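Long-range contacts in putative mandelate racemase (Salmonella typhimurium, PDB 2O56), which binds magnesium and belongs to the mandelate racemase branch of the enolase superfamily, where it probably acts as a hydro-lyase on a substrate not yet established: residues A[9-14]-A[26-31]; A[155-160]-A[205-210]. All coordinates share one frame; numbering follows the deposited sequence.

Contact 1 (A[9-14]-A[26-31])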
# COMPACT_ATOMS: atom_id res chain seq x y z
N VAL A 9 42.22 12.77 -24.38
CA VAL A 9 42.03 12.12 -23.10
C VAL A 9 42.98 10.93 -23.05
O VAL A 9 43.01 10.13 -23.97
CB VAL A 9 40.57 11.60 -22.89
CG1 VAL A 9 40.43 10.94 -21.51
CG2 VAL A 9 39.56 12.72 -23.03
N ASP A 10 43.76 10.84 -21.98
CA ASP A 10 44.62 9.70 -21.75
C ASP A 10 43.96 8.81 -20.74
O ASP A 10 43.50 9.29 -19.70
CB ASP A 10 45.99 10.15 -21.23
CG ASP A 10 46.63 11.20 -22.13
OD1 ASP A 10 46.97 10.86 -23.28
OD2 ASP A 10 46.78 12.36 -21.68
N ILE A 11 43.88 7.53 -21.05
CA ILE A 11 43.35 6.55 -20.12
C ILE A 11 44.51 5.69 -19.63
O ILE A 11 45.11 4.93 -20.40
CB ILE A 11 42.20 5.72 -20.75
CG1 ILE A 11 41.09 6.67 -21.24
CG2 ILE A 11 41.61 4.77 -19.73
CD1 ILE A 11 41.20 7.11 -22.68
N ILE A 12 44.84 5.84 -18.34
CA ILE A 12 46.11 5.39 -17.78
C ILE A 12 45.95 4.16 -16.88
O ILE A 12 45.24 4.19 -15.87
CB ILE A 12 46.82 6.55 -17.02
CG1 ILE A 12 47.07 7.73 -17.96
CG2 ILE A 12 48.14 6.08 -16.39
CD1 ILE A 12 47.25 9.06 -17.30
N ASP A 13 46.62 3.07 -17.24
CA ASP A 13 46.65 1.87 -16.44
C ASP A 13 47.84 1.97 -15.48
O ASP A 13 48.96 1.61 -15.82
CB ASP A 13 46.79 0.65 -17.37
CG ASP A 13 46.52 -0.67 -16.68
OD1 ASP A 13 46.07 -0.69 -15.51
OD2 ASP A 13 46.75 -1.71 -17.32
N VAL A 14 47.58 2.47 -14.27
CA VAL A 14 48.60 3.01 -13.37
C VAL A 14 49.54 1.90 -12.89
O VAL A 14 49.10 0.96 -12.21
CB VAL A 14 47.95 3.73 -12.15
CG1 VAL A 14 49.00 4.14 -11.08
CG2 VAL A 14 47.12 4.94 -12.62
N ARG A 26 44.54 -2.67 -9.74
CA ARG A 26 44.57 -1.95 -11.01
C ARG A 26 43.90 -0.60 -10.95
O ARG A 26 42.83 -0.42 -11.53
CB ARG A 26 43.98 -2.81 -12.13
CG ARG A 26 44.99 -3.68 -12.82
CD ARG A 26 44.39 -4.39 -14.01
NE ARG A 26 44.69 -3.70 -15.26
CZ ARG A 26 44.14 -4.00 -16.44
NH1 ARG A 26 43.24 -4.96 -16.53
NH2 ARG A 26 44.49 -3.32 -17.53
N PRO A 27 44.53 0.38 -10.28
CA PRO A 27 44.03 1.73 -10.39
C PRO A 27 44.10 2.24 -11.81
O PRO A 27 45.04 1.94 -12.54
CB PRO A 27 44.97 2.53 -9.48
CG PRO A 27 46.18 1.70 -9.34
CD PRO A 27 45.70 0.30 -9.39
N VAL A 28 43.10 3.00 -12.21
CA VAL A 28 42.99 3.49 -13.58
C VAL A 28 42.61 4.97 -13.54
O VAL A 28 41.68 5.36 -12.84
CB VAL A 28 41.95 2.68 -14.38
CG1 VAL A 28 41.54 3.40 -15.65
CG2 VAL A 28 42.49 1.30 -14.70
N VAL A 29 43.35 5.78 -14.29
CA VAL A 29 43.22 7.21 -14.23
C VAL A 29 42.81 7.79 -15.58
O VAL A 29 43.27 7.33 -16.64
CB VAL A 29 44.54 7.85 -13.67
CG1 VAL A 29 44.62 9.32 -14.00
CG2 VAL A 29 44.64 7.61 -12.16
N VAL A 30 41.91 8.76 -15.55
CA VAL A 30 41.52 9.48 -16.77
C VAL A 30 42.14 10.86 -16.63
O VAL A 30 41.96 11.50 -15.60
CB VAL A 30 39.99 9.64 -16.86
CG1 VAL A 30 39.61 10.42 -18.09
CG2 VAL A 30 39.31 8.29 -16.87
N LYS A 31 42.90 11.27 -17.63
CA LYS A 31 43.56 12.56 -17.66
C LYS A 31 43.03 13.29 -18.88
O LYS A 31 43.23 12.85 -20.01
CB LYS A 31 45.07 12.39 -17.79
CG LYS A 31 45.86 13.70 -17.72
CD LYS A 31 47.36 13.42 -17.76
CE LYS A 31 48.16 14.66 -18.11
NZ LYS A 31 48.19 14.86 -19.56
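Val14 lies across Pro27 at about a right angle, its CB 3.9 Å from Pro27 CG, while its second branch, CG2, reaches on to Val29 CG2 at 3.7 Å. With CG1 anti to the backbone N (chi1 172°), CG2 is left anti to the carbonyl carbon. Val14 N also bonds to Pro27 O. From here strands 9-13 and 28-31 run antiparallel. Asp10 with Lys31 and Ile12 with Val29 are hydrogen-bonded pairs, each closed by two nearly straight N-H to O bonds, and Ile11-Val30 and Asp13-Val28 are the non-hydrogen-bonded pairs between and beyond them.

Asp13 faces Arg26 in a salt bridge. Asp13 CG stands anti to the backbone N (chi1 -167°); OD2 of the same carboxylate lies 2.8 Å from Arg26 NH2, near the guanidinium plane. NH2, however, meets OD2 from above the carboxylate, the two planes being 51° apart. The second bond, Arg26 NE to Asp13 OD1, is weak at 3.3 Å. Arg26 NH1 is held separately by Ser53.

On the face of Ile12 and Val29, Asp10 and Lys31 lie side by side in a long salt bridge, OD2 to NZ 3.6 Å, and Asn33 bonds both of these atoms; Thr397 takes Asp10 OD1. The other face carries Val9 CG1 against Val30 CG1 at 3.6 Å, with Val9 and Ile11 touching helix 52-66. This is the antiparallel pairing of the first two strands in the N-terminal capping domain of the enolase superfamily.

Contact 2 (A[155-160]-A[205-210])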
# COMPACT_ATOMS: atom_id res chain seq x y z
N GLN A 155 43.78 -12.10 17.92
CA GLN A 155 44.43 -11.36 16.83
C GLN A 155 43.61 -10.15 16.38
O GLN A 155 44.18 -9.08 16.13
CB GLN A 155 44.69 -12.27 15.63
CG GLN A 155 45.57 -13.48 15.91
CD GLN A 155 45.95 -14.21 14.64
OE1 GLN A 155 47.05 -14.03 14.11
NE2 GLN A 155 45.05 -15.03 14.14
N TYR A 156 42.29 -10.32 16.28
CA TYR A 156 41.38 -9.23 15.89
C TYR A 156 41.37 -8.12 16.94
O TYR A 156 41.48 -6.93 16.62
CB TYR A 156 39.97 -9.79 15.63
CG TYR A 156 39.80 -10.49 14.29
CD1 TYR A 156 39.09 -9.89 13.24
CD2 TYR A 156 40.32 -11.76 14.07
CE1 TYR A 156 38.94 -10.53 12.02
CE2 TYR A 156 40.18 -12.40 12.85
CZ TYR A 156 39.48 -11.79 11.83
OH TYR A 156 39.34 -12.45 10.63
N ALA A 157 41.27 -8.52 18.21
CA ALA A 157 41.39 -7.58 19.34
C ALA A 157 42.69 -6.77 19.27
O ALA A 157 42.68 -5.55 19.47
CB ALA A 157 41.32 -8.33 20.64
N GLN A 158 43.79 -7.47 19.00
CA GLN A 158 45.11 -6.85 18.90
C GLN A 158 45.20 -5.82 17.78
O GLN A 158 45.68 -4.71 18.00
CB GLN A 158 46.20 -7.91 18.72
CG GLN A 158 47.62 -7.39 18.96
CD GLN A 158 47.71 -6.44 20.15
OE1 GLN A 158 47.50 -6.84 21.30
NE2 GLN A 158 48.01 -5.17 19.87
N ALA A 159 44.75 -6.19 16.58
CA ALA A 159 44.79 -5.27 15.44
C ALA A 159 43.96 -4.01 15.71
O ALA A 159 44.34 -2.90 15.32
CB ALA A 159 44.34 -5.96 14.16
N ALA A 160 42.84 -4.20 16.42
CA ALA A 160 41.94 -3.11 16.81
C ALA A 160 42.63 -2.19 17.81
O ALA A 160 42.52 -0.96 17.71
CB ALA A 160 40.68 -3.67 17.43
N MET A 205 34.35 -10.60 16.89
CA MET A 205 33.76 -9.28 17.07
C MET A 205 33.65 -8.90 18.55
O MET A 205 33.88 -7.75 18.93
CB MET A 205 32.41 -9.20 16.36
CG MET A 205 31.86 -7.79 16.25
SD MET A 205 32.45 -6.94 14.80
CE MET A 205 31.66 -7.89 13.50
N ALA A 206 33.32 -9.88 19.40
CA ALA A 206 33.15 -9.61 20.83
C ALA A 206 34.51 -9.39 21.49
O ALA A 206 34.62 -8.62 22.46
CB ALA A 206 32.39 -10.77 21.50
N ALA A 207 35.53 -10.07 20.97
CA ALA A 207 36.94 -9.84 21.35
C ALA A 207 37.38 -8.40 21.09
O ALA A 207 37.99 -7.76 21.94
CB ALA A 207 37.85 -10.82 20.59
N ILE A 208 37.06 -7.88 19.91
CA ILE A 208 37.33 -6.47 19.62
C ILE A 208 36.63 -5.54 20.63
O ILE A 208 37.29 -4.69 21.23
CB ILE A 208 36.95 -6.08 18.16
CG1 ILE A 208 37.80 -6.87 17.17
CG2 ILE A 208 37.16 -4.58 17.95
CD1 ILE A 208 37.32 -6.77 15.73
N ARG A 209 35.33 -5.72 20.83
CA ARG A 209 34.56 -4.83 21.73
C ARG A 209 35.10 -4.86 23.17
O ARG A 209 35.14 -3.83 23.85
CB ARG A 209 33.06 -5.17 21.68
CG ARG A 209 32.17 -4.45 22.73
CD ARG A 209 32.23 -2.91 22.64
NE ARG A 209 31.49 -2.40 21.48
CZ ARG A 209 31.84 -1.34 20.76
NH1 ARG A 209 32.93 -0.64 21.06
NH2 ARG A 209 31.08 -0.97 19.72
N ASP A 210 35.50 -6.05 23.61
CA ASP A 210 36.11 -6.23 24.94
C ASP A 210 37.44 -5.49 25.06
O ASP A 210 37.73 -4.88 26.09
CB ASP A 210 36.31 -7.73 25.22
CG ASP A 210 35.01 -8.43 25.56
OD1 ASP A 210 34.06 -7.74 26.02
OD2 ASP A 210 34.93 -9.67 25.38
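Ile208 wedges between Tyr156 and Ala160, one turn further along the neighbouring helix. Its two branches divide the work. CG2, anti to the backbone N, meets Ala160 CB at 3.7 Å, while CG1, anti to the carbonyl carbon (chi1 -62°), packs on Tyr156 O at 3.7 Å and beside Tyr156 CB. CD1 continues to the edge of the Tyr156 ring, near its plane. The phenol itself leads away from helix 205-210, and its hydroxyl is bonded to Leu150 O. This side is buried: Ile208 also touches Ile171 and Val173 of strand 170-173 and Ile218 of strand 217-221.

On the partly exposed side, made of alanines, the side chains mesh less, the CB atoms of Ala157 and Ala207 staying 4.3 Å apart, yet the backbones come close. Ala157 CB rests 3.6 Å from Ala207 O. With only a methyl on Ala157, its CA lies 4.2 Å from Ile208 CA, and the axes are 7.8 Å apart, crossing at -40°. No hydrogen bond joins the two segments, which bury only 198 Å² between them. Such side-by-side packing of the helices before and after strand 170-173 is characteristic of the (beta/alpha)7beta barrel of the enolase superfamily.

From the N terminus, contact 1 comes first: strand 6-13 leads through a long loop, partly unmodelled, into strand 28-34, so that 9-14 and 26-31 form a beta hairpin. The chain then adds strand 39-44 and the helices of the N-terminal domain before entering the barrel, where contact 2 closes a longer loop from helix 153-165 through strand 170-173 to helix 195-212. The two closures follow in series, neither nesting nor crossing, and lie on opposite sides of the chain's centre, their own centres 38 Å apart. Contact 1 ties strands within the capping domain; contact 2 joins outer helices of the barrel that carries the magnesium ligands Glu221, Glu247 and Glu273.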